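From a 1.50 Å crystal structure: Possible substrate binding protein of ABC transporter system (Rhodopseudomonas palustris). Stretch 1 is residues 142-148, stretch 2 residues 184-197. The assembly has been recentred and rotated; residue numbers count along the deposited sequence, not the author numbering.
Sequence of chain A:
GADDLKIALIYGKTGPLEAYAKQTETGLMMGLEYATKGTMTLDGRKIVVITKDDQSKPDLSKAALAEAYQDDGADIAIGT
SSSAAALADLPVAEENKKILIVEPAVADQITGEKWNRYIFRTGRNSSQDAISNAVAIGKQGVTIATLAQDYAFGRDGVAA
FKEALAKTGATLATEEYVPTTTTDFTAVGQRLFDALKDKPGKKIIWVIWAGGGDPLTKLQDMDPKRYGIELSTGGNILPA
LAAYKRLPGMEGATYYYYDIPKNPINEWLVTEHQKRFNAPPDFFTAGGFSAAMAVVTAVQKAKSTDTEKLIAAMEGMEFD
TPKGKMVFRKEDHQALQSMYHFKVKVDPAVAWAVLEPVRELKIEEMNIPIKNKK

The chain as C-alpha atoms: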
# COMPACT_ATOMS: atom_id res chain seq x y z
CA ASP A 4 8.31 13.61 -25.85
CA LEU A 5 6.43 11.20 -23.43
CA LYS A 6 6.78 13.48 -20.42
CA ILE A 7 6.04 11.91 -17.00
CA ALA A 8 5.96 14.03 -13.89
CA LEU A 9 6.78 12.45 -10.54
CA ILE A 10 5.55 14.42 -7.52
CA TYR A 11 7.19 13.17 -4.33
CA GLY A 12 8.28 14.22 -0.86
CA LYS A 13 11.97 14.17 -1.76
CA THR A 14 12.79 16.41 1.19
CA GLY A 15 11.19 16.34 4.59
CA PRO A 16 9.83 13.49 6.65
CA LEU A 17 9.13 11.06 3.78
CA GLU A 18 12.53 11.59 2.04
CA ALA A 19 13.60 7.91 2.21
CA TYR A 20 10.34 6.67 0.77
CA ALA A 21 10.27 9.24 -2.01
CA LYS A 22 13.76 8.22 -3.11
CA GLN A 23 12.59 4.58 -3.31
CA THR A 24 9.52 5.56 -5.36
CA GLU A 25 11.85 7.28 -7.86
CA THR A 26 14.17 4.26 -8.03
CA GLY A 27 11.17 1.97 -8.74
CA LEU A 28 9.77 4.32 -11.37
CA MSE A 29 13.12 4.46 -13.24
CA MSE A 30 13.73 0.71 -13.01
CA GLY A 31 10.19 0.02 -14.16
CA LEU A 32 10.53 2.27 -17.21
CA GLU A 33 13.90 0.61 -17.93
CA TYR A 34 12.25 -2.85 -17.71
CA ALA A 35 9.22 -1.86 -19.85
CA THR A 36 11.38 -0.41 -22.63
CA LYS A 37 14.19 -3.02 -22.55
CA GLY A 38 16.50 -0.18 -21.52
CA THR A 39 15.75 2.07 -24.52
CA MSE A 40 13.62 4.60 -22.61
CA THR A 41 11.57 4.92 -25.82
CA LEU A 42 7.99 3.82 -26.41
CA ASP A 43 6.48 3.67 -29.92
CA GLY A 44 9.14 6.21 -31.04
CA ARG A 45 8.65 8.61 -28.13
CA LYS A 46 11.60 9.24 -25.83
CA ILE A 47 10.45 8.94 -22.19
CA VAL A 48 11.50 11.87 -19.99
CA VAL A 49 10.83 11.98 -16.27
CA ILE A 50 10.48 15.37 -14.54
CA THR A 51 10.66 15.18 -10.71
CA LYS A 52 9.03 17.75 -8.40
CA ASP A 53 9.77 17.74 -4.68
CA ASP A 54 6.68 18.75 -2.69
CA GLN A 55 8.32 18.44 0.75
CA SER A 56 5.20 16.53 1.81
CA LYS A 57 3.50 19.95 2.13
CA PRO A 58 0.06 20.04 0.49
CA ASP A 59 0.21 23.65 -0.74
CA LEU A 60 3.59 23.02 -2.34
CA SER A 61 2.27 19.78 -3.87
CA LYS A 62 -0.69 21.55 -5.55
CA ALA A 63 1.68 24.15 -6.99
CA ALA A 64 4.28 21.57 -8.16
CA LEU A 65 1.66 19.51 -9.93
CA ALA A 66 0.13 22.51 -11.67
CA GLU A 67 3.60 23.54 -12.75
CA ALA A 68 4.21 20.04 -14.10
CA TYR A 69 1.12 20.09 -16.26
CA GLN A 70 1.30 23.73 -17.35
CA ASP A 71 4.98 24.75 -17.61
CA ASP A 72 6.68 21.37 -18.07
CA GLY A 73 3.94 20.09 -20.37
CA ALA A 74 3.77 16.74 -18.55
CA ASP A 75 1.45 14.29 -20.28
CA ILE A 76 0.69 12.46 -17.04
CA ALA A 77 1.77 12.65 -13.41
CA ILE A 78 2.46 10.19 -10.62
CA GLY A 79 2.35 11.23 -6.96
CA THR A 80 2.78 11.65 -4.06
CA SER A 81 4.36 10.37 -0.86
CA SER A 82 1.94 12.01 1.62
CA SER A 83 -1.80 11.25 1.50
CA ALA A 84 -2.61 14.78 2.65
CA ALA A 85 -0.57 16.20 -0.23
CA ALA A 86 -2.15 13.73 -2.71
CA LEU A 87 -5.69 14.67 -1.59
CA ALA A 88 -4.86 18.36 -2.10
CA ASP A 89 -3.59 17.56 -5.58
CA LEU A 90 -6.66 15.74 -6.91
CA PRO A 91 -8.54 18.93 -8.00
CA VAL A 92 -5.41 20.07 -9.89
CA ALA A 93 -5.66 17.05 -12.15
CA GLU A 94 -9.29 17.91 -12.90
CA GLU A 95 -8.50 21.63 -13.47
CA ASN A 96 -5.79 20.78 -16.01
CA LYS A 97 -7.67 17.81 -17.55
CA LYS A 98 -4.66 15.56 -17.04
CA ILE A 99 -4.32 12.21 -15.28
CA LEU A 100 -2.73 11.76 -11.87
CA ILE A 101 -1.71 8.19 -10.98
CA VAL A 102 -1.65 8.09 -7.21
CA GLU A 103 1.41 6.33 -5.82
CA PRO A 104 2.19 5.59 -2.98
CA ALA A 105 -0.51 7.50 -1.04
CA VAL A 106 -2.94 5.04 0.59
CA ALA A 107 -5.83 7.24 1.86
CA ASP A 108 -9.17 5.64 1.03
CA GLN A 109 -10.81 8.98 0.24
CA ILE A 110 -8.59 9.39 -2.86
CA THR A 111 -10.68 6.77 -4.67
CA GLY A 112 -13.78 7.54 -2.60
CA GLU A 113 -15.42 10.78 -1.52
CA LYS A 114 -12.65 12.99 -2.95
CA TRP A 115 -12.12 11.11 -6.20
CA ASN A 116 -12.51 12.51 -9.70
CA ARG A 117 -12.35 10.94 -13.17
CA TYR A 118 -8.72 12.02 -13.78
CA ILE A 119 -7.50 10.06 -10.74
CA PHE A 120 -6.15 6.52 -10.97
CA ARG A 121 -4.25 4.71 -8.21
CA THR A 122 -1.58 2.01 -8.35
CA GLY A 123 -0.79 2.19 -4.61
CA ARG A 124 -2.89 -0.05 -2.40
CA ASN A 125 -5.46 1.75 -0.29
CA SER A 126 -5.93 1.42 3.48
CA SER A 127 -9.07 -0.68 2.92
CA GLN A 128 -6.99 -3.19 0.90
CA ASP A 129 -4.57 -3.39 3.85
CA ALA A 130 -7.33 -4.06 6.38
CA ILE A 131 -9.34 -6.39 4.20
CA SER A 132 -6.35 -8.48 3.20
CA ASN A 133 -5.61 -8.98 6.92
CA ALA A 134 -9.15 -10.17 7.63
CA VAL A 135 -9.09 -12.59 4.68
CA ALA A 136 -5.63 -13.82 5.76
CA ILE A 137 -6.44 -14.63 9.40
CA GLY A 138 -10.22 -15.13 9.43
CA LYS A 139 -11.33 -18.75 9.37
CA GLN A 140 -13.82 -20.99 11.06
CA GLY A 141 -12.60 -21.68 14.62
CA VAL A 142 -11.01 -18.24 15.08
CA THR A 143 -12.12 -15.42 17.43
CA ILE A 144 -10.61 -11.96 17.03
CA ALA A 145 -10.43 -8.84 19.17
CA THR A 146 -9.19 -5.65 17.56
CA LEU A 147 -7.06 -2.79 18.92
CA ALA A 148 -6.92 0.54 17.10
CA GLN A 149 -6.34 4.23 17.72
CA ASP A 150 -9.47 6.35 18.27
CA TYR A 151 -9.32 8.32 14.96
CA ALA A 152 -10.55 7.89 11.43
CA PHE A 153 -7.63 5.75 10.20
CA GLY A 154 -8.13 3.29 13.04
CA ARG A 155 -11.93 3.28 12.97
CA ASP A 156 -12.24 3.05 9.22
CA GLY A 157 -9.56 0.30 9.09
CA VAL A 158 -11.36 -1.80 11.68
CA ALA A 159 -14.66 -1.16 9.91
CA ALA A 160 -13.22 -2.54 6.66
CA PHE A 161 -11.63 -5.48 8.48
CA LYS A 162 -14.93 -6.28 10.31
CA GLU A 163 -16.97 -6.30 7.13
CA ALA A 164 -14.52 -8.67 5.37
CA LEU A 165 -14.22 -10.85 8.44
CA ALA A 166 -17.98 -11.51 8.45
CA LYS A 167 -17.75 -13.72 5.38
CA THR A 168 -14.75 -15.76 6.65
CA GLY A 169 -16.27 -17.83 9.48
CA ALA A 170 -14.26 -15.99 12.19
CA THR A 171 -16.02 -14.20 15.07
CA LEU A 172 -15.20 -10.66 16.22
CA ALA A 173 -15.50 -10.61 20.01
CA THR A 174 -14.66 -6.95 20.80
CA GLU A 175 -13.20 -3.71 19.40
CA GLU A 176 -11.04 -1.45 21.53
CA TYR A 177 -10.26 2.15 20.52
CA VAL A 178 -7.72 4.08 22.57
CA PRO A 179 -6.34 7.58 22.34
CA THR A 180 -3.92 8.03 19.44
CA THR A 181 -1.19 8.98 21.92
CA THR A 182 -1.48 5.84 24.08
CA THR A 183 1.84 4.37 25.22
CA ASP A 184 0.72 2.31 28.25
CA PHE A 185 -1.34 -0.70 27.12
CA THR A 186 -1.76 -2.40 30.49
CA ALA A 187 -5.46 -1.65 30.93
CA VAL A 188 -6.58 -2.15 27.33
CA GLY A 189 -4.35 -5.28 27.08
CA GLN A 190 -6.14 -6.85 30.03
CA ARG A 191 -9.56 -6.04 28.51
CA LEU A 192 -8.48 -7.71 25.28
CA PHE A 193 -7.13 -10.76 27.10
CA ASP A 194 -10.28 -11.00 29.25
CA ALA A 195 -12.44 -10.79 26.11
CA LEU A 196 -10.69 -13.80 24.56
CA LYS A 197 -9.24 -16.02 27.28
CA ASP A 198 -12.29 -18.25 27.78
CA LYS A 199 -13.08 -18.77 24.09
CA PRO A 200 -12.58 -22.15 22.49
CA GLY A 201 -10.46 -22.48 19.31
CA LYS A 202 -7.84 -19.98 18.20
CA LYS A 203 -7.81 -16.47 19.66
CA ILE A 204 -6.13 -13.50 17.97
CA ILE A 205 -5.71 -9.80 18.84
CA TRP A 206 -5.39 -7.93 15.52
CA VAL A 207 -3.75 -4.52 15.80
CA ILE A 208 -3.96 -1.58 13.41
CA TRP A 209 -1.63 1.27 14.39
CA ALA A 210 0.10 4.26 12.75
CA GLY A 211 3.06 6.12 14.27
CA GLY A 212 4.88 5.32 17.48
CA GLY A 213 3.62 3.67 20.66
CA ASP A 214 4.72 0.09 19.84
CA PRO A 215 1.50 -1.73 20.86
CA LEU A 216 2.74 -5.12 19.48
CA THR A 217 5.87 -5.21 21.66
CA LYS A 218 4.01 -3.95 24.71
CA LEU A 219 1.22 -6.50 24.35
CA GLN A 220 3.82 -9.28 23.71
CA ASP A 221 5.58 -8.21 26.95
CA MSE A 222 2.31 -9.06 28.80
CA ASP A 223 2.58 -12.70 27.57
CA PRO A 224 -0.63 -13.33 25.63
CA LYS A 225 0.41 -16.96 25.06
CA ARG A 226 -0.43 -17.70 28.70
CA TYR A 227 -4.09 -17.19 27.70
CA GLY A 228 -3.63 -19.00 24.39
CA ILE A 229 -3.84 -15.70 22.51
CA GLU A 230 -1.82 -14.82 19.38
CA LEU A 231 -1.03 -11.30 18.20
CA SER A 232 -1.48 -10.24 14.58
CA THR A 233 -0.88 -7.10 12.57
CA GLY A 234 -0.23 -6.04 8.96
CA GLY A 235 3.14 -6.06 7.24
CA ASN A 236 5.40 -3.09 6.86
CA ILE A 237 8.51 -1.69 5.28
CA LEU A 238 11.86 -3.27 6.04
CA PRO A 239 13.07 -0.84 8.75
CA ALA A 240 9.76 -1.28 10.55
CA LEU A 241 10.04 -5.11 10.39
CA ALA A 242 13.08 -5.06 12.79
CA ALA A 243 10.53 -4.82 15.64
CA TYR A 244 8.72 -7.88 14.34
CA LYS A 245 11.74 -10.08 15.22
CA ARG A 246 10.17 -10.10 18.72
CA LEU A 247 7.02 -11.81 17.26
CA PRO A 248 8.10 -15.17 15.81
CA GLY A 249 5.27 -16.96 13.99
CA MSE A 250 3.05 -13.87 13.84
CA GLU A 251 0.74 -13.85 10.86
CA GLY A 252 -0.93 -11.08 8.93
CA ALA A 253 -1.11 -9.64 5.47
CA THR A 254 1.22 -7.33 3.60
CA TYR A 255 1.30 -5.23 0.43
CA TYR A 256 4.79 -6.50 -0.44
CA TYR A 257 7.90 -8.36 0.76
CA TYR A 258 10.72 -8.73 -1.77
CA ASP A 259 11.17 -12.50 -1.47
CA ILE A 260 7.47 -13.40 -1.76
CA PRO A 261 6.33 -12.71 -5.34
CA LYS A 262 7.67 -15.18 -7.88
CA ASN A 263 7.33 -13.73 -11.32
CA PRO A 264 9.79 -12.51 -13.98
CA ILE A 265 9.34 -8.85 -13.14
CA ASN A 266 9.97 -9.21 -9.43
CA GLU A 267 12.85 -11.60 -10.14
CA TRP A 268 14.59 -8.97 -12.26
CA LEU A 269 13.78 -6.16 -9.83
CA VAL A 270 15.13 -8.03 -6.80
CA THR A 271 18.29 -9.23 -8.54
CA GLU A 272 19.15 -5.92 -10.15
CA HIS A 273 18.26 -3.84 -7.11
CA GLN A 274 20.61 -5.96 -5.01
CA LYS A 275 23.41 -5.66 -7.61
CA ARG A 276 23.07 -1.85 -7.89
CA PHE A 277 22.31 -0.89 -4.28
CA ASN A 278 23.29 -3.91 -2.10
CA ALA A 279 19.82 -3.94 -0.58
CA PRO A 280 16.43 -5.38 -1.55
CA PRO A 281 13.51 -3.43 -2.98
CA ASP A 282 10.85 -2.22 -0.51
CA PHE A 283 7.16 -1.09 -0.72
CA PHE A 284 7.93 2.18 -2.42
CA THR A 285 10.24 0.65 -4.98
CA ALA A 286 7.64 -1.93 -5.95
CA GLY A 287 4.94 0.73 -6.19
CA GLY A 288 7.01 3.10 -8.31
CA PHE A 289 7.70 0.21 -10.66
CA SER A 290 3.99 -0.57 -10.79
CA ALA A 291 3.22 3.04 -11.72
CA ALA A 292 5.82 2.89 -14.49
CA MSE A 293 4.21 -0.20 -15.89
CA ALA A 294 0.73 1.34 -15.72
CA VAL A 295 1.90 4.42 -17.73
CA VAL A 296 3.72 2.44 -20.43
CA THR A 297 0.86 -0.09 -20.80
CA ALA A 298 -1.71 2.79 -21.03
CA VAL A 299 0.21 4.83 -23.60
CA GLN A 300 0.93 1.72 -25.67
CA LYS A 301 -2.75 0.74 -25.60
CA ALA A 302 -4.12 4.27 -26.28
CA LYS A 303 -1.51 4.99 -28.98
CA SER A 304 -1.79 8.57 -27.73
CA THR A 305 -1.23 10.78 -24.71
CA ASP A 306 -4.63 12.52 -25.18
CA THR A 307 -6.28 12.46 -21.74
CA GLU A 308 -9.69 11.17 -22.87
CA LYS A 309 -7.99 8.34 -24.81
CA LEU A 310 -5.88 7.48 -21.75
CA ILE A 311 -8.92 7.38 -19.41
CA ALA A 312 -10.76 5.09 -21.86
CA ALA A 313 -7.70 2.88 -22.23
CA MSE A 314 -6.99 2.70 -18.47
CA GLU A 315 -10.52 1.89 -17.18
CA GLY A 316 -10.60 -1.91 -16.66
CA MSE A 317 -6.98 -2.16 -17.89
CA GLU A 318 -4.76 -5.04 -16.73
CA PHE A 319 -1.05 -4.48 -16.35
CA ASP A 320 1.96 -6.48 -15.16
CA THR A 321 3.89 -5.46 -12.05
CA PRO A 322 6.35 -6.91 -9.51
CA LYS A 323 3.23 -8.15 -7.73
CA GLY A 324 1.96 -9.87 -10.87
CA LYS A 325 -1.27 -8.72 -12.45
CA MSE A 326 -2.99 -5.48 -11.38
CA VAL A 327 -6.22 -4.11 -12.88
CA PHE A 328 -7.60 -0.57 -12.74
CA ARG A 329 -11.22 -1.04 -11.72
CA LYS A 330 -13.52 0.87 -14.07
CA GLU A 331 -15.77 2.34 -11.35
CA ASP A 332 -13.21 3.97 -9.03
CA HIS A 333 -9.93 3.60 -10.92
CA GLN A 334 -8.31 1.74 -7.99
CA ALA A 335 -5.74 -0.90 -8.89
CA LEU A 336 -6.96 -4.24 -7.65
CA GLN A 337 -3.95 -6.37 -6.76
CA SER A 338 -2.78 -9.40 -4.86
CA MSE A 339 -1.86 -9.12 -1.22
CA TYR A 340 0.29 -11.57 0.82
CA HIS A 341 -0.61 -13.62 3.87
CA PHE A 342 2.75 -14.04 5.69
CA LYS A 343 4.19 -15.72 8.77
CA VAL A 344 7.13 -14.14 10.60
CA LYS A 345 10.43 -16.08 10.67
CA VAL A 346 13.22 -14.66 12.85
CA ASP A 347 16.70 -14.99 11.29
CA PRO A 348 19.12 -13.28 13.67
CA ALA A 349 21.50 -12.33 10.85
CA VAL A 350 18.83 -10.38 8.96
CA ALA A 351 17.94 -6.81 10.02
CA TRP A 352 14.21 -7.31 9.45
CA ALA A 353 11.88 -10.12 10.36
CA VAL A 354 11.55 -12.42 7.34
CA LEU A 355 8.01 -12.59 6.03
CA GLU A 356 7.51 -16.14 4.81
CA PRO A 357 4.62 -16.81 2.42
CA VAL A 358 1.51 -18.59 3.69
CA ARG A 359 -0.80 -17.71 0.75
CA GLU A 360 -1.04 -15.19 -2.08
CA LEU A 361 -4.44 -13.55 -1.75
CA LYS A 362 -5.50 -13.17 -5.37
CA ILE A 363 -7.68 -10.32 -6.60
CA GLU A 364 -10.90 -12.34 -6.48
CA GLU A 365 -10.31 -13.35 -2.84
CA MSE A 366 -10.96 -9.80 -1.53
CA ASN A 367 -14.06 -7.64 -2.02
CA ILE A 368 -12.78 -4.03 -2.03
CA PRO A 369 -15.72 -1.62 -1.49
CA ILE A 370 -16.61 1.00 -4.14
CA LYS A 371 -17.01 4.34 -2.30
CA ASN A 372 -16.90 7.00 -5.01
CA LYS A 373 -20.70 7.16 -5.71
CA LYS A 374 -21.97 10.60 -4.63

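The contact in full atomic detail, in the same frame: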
# COMPACT_ATOMS: atom_id res chain seq x y z
N VAL A 142 -11.82 -19.38 14.65
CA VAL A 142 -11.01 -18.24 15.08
C VAL A 142 -11.91 -17.15 15.68
O VAL A 142 -12.96 -16.82 15.12
CB VAL A 142 -10.26 -17.64 13.88
CG1 VAL A 142 -9.53 -16.35 14.27
CG2 VAL A 142 -9.27 -18.67 13.29
N THR A 143 -11.48 -16.58 16.82
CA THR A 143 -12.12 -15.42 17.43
C THR A 143 -11.07 -14.33 17.51
O THR A 143 -9.95 -14.59 17.93
CB THR A 143 -12.66 -15.73 18.84
OG1 THR A 143 -13.54 -16.88 18.73
CG2 THR A 143 -13.44 -14.53 19.44
N ILE A 144 -11.48 -13.10 17.12
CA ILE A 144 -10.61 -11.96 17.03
C ILE A 144 -11.11 -10.83 17.93
O ILE A 144 -12.32 -10.62 18.08
CB ILE A 144 -10.52 -11.49 15.56
CG1 ILE A 144 -9.78 -12.57 14.78
CG2 ILE A 144 -9.77 -10.15 15.44
CD1 ILE A 144 -9.98 -12.53 13.35
N ALA A 145 -10.17 -10.13 18.58
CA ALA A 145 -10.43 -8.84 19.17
C ALA A 145 -9.52 -7.85 18.48
O ALA A 145 -8.34 -8.16 18.21
CB ALA A 145 -10.10 -8.82 20.69
N THR A 146 -10.01 -6.64 18.25
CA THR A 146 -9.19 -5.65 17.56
C THR A 146 -8.75 -4.52 18.51
O THR A 146 -9.45 -4.15 19.43
CB THR A 146 -9.93 -5.03 16.34
OG1 THR A 146 -11.14 -4.39 16.75
CG2 THR A 146 -10.26 -6.13 15.22
N LEU A 147 -7.56 -3.97 18.23
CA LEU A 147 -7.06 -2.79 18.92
C LEU A 147 -6.70 -1.79 17.83
O LEU A 147 -5.97 -2.10 16.88
CB LEU A 147 -5.82 -3.10 19.75
CG LEU A 147 -5.08 -1.92 20.41
CD1 LEU A 147 -6.01 -1.20 21.39
CD2 LEU A 147 -3.80 -2.45 21.10
N ALA A 148 -7.16 -0.55 18.04
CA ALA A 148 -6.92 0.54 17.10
C ALA A 148 -6.87 1.84 17.87
O ALA A 148 -7.33 1.92 19.02
CB ALA A 148 -8.04 0.59 16.02
N ASP A 184 0.86 3.33 27.22
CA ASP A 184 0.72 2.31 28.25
C ASP A 184 -0.51 1.49 27.91
O ASP A 184 -1.63 2.00 27.99
CB ASP A 184 0.54 2.94 29.62
CG ASP A 184 0.55 1.90 30.76
OD1 ASP A 184 0.02 0.78 30.60
OD2 ASP A 184 1.08 2.23 31.84
N PHE A 185 -0.28 0.22 27.60
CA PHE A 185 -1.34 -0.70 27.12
C PHE A 185 -1.81 -1.68 28.16
O PHE A 185 -2.52 -2.63 27.84
CB PHE A 185 -0.89 -1.42 25.86
CG PHE A 185 -0.69 -0.51 24.71
CD1 PHE A 185 0.53 0.16 24.54
CD2 PHE A 185 -1.74 -0.22 23.83
CE1 PHE A 185 0.72 1.04 23.50
CE2 PHE A 185 -1.53 0.67 22.79
CZ PHE A 185 -0.31 1.31 22.63
N THR A 186 -1.44 -1.45 29.43
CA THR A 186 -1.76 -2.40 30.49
C THR A 186 -3.27 -2.63 30.61
O THR A 186 -3.75 -3.77 30.59
CB THR A 186 -1.17 -1.92 31.87
OG1 THR A 186 0.25 -1.74 31.71
CG2 THR A 186 -1.47 -2.94 32.96
N ALA A 187 -4.02 -1.55 30.71
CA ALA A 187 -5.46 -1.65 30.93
C ALA A 187 -6.19 -2.24 29.72
O ALA A 187 -7.00 -3.17 29.86
CB ALA A 187 -6.04 -0.27 31.29
N VAL A 188 -5.93 -1.67 28.56
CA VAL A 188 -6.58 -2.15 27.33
C VAL A 188 -6.15 -3.62 27.02
O VAL A 188 -6.97 -4.42 26.57
CB VAL A 188 -6.37 -1.21 26.11
CG1 VAL A 188 -4.96 -1.21 25.60
CG2 VAL A 188 -7.31 -1.63 24.93
N GLY A 189 -4.89 -3.94 27.29
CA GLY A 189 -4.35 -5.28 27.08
C GLY A 189 -5.14 -6.29 27.90
O GLY A 189 -5.55 -7.33 27.38
N GLN A 190 -5.36 -5.97 29.17
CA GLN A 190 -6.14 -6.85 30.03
C GLN A 190 -7.59 -7.01 29.55
O GLN A 190 -8.13 -8.12 29.58
CB GLN A 190 -6.05 -6.45 31.50
CG GLN A 190 -6.48 -7.60 32.40
CD GLN A 190 -5.54 -8.81 32.32
OE1 GLN A 190 -4.32 -8.68 32.40
NE2 GLN A 190 -6.13 -9.99 32.13
N ARG A 191 -8.20 -5.93 29.05
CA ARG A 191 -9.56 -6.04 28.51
C ARG A 191 -9.58 -6.98 27.32
O ARG A 191 -10.50 -7.80 27.16
CB ARG A 191 -10.14 -4.67 28.14
CG ARG A 191 -10.33 -3.74 29.36
CD ARG A 191 -11.28 -2.61 29.03
NE ARG A 191 -10.79 -1.71 27.98
CZ ARG A 191 -9.99 -0.67 28.20
NH1 ARG A 191 -9.54 -0.43 29.44
NH2 ARG A 191 -9.61 0.12 27.20
N LEU A 192 -8.58 -6.84 26.45
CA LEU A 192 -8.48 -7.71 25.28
C LEU A 192 -8.28 -9.16 25.68
O LEU A 192 -8.93 -10.07 25.16
CB LEU A 192 -7.35 -7.23 24.35
CG LEU A 192 -7.58 -5.88 23.66
CD1 LEU A 192 -6.25 -5.34 23.16
CD2 LEU A 192 -8.57 -6.00 22.50
N PHE A 193 -7.37 -9.39 26.62
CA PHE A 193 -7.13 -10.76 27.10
C PHE A 193 -8.39 -11.32 27.74
O PHE A 193 -8.77 -12.48 27.47
CB PHE A 193 -6.01 -10.81 28.13
CG PHE A 193 -4.67 -10.40 27.63
CD1 PHE A 193 -4.36 -10.34 26.30
CD2 PHE A 193 -3.67 -10.09 28.54
CE1 PHE A 193 -3.12 -9.97 25.86
CE2 PHE A 193 -2.41 -9.71 28.10
CZ PHE A 193 -2.13 -9.66 26.77
N ASP A 194 -9.05 -10.52 28.58
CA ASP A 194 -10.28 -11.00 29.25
C ASP A 194 -11.41 -11.31 28.26
O ASP A 194 -12.18 -12.26 28.47
CB ASP A 194 -10.75 -10.03 30.33
CG ASP A 194 -9.82 -10.01 31.53
OD1 ASP A 194 -8.91 -10.89 31.66
OD2 ASP A 194 -9.97 -9.08 32.35
N ALA A 195 -11.47 -10.55 27.16
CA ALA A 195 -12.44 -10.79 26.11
C ALA A 195 -12.23 -12.08 25.29
O ALA A 195 -13.14 -12.53 24.59
CB ALA A 195 -12.47 -9.59 25.13
N LEU A 196 -11.02 -12.63 25.33
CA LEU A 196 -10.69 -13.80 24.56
C LEU A 196 -10.35 -15.07 25.36
O LEU A 196 -10.46 -16.16 24.81
CB LEU A 196 -9.51 -13.47 23.66
CG LEU A 196 -9.73 -12.49 22.54
CD1 LEU A 196 -8.32 -12.21 21.88
CD2 LEU A 196 -10.76 -12.95 21.49
N LYS A 197 -9.87 -14.92 26.59
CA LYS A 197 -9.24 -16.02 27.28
C LYS A 197 -10.09 -17.27 27.50
O LYS A 197 -9.54 -18.35 27.66
CB LYS A 197 -8.65 -15.58 28.62
CG LYS A 197 -9.69 -15.14 29.65
CD LYS A 197 -8.98 -14.65 30.86
CE LYS A 197 -9.95 -14.07 31.86
NZ LYS A 197 -9.15 -13.52 33.04

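The helix that begins at Thr186 packs across the strand 142-148 with its axis 8.9 Å from the strand axis at closest approach and an angle of 164° between the two N-to-C directions, so the elements run nearly antiparallel. No hydrogen bond crosses the interface; the 362 Å² buried, both sides summed, rests on apolar packing.

Asp184 lies beyond reach of the strand but is hydrogen-bonded to the first helical residue. Its OD1 accepts from Thr186 N at 2.9 Å, with an N-H...acceptor angle of 163°, and from Thr186 OG1 at 2.8 Å. Phe185, at the N-cap position, makes the first contact: its CD2 lies 4.1 Å from Leu147 CD2, which approaches the ring obliquely. The backbone O of Phe185 also accepts the first helical i to i+4 bond, from Gly189 N at 2.8 Å.

Thr186 and Ala187 are exposed and do not touch the strand. Val188 does, placing CG2 3.8 Å from Leu147 CD1. Leu147 therefore meets both residues through its two methyl groups, CD2 near Phe185 and CD1 near Val188. Gly189 has no side chain to offer, and an ideal CB there would point away from the strand and fall 2.8 Å from Phe185 O.

Gln190 and Arg191 take no part in the packing; Gln190 NE2 instead donates to Asp194 OD1 at 3.0 Å along its own helix. One turn on from Val188, Leu192 sits at the point of closest register, its CA 6.5 Å from that of Ala145. The small side chain of Ala145 meets it directly, CB to Leu192 CD2 at 3.7 Å. The same CD2 lies 3.7 Å from Thr146 O, a backbone contact made although the Thr146 CA-to-CB bond points away, while Leu192 CD1 reaches Leu147 CB at 4.1 Å.

Phe193 directs its CA-to-CB bond away from the strand and makes no contact, and Asp194 is out of reach; Asp194 OD1 forms a salt bridge with Lys197 NZ at 3.0 Å. Leu196 makes the last contacts. Its CD1 is 4.0 Å from Ala145 CB, and its CD2 is 3.7 Å from Thr143 CG2, so the threonine contributes its methyl carbon here. Leu196 N makes a weak bond to Leu192 O at 3.3 Å and an ordinary one to Phe193 O at 3.1 Å.

The spacing explains the pattern. Val188, Leu192 and Leu196 recur every four residues along the helix, whereas Thr143, Ala145 and Leu147 alternate along the strand, all with CA-to-CB bonds directed toward the opposing element.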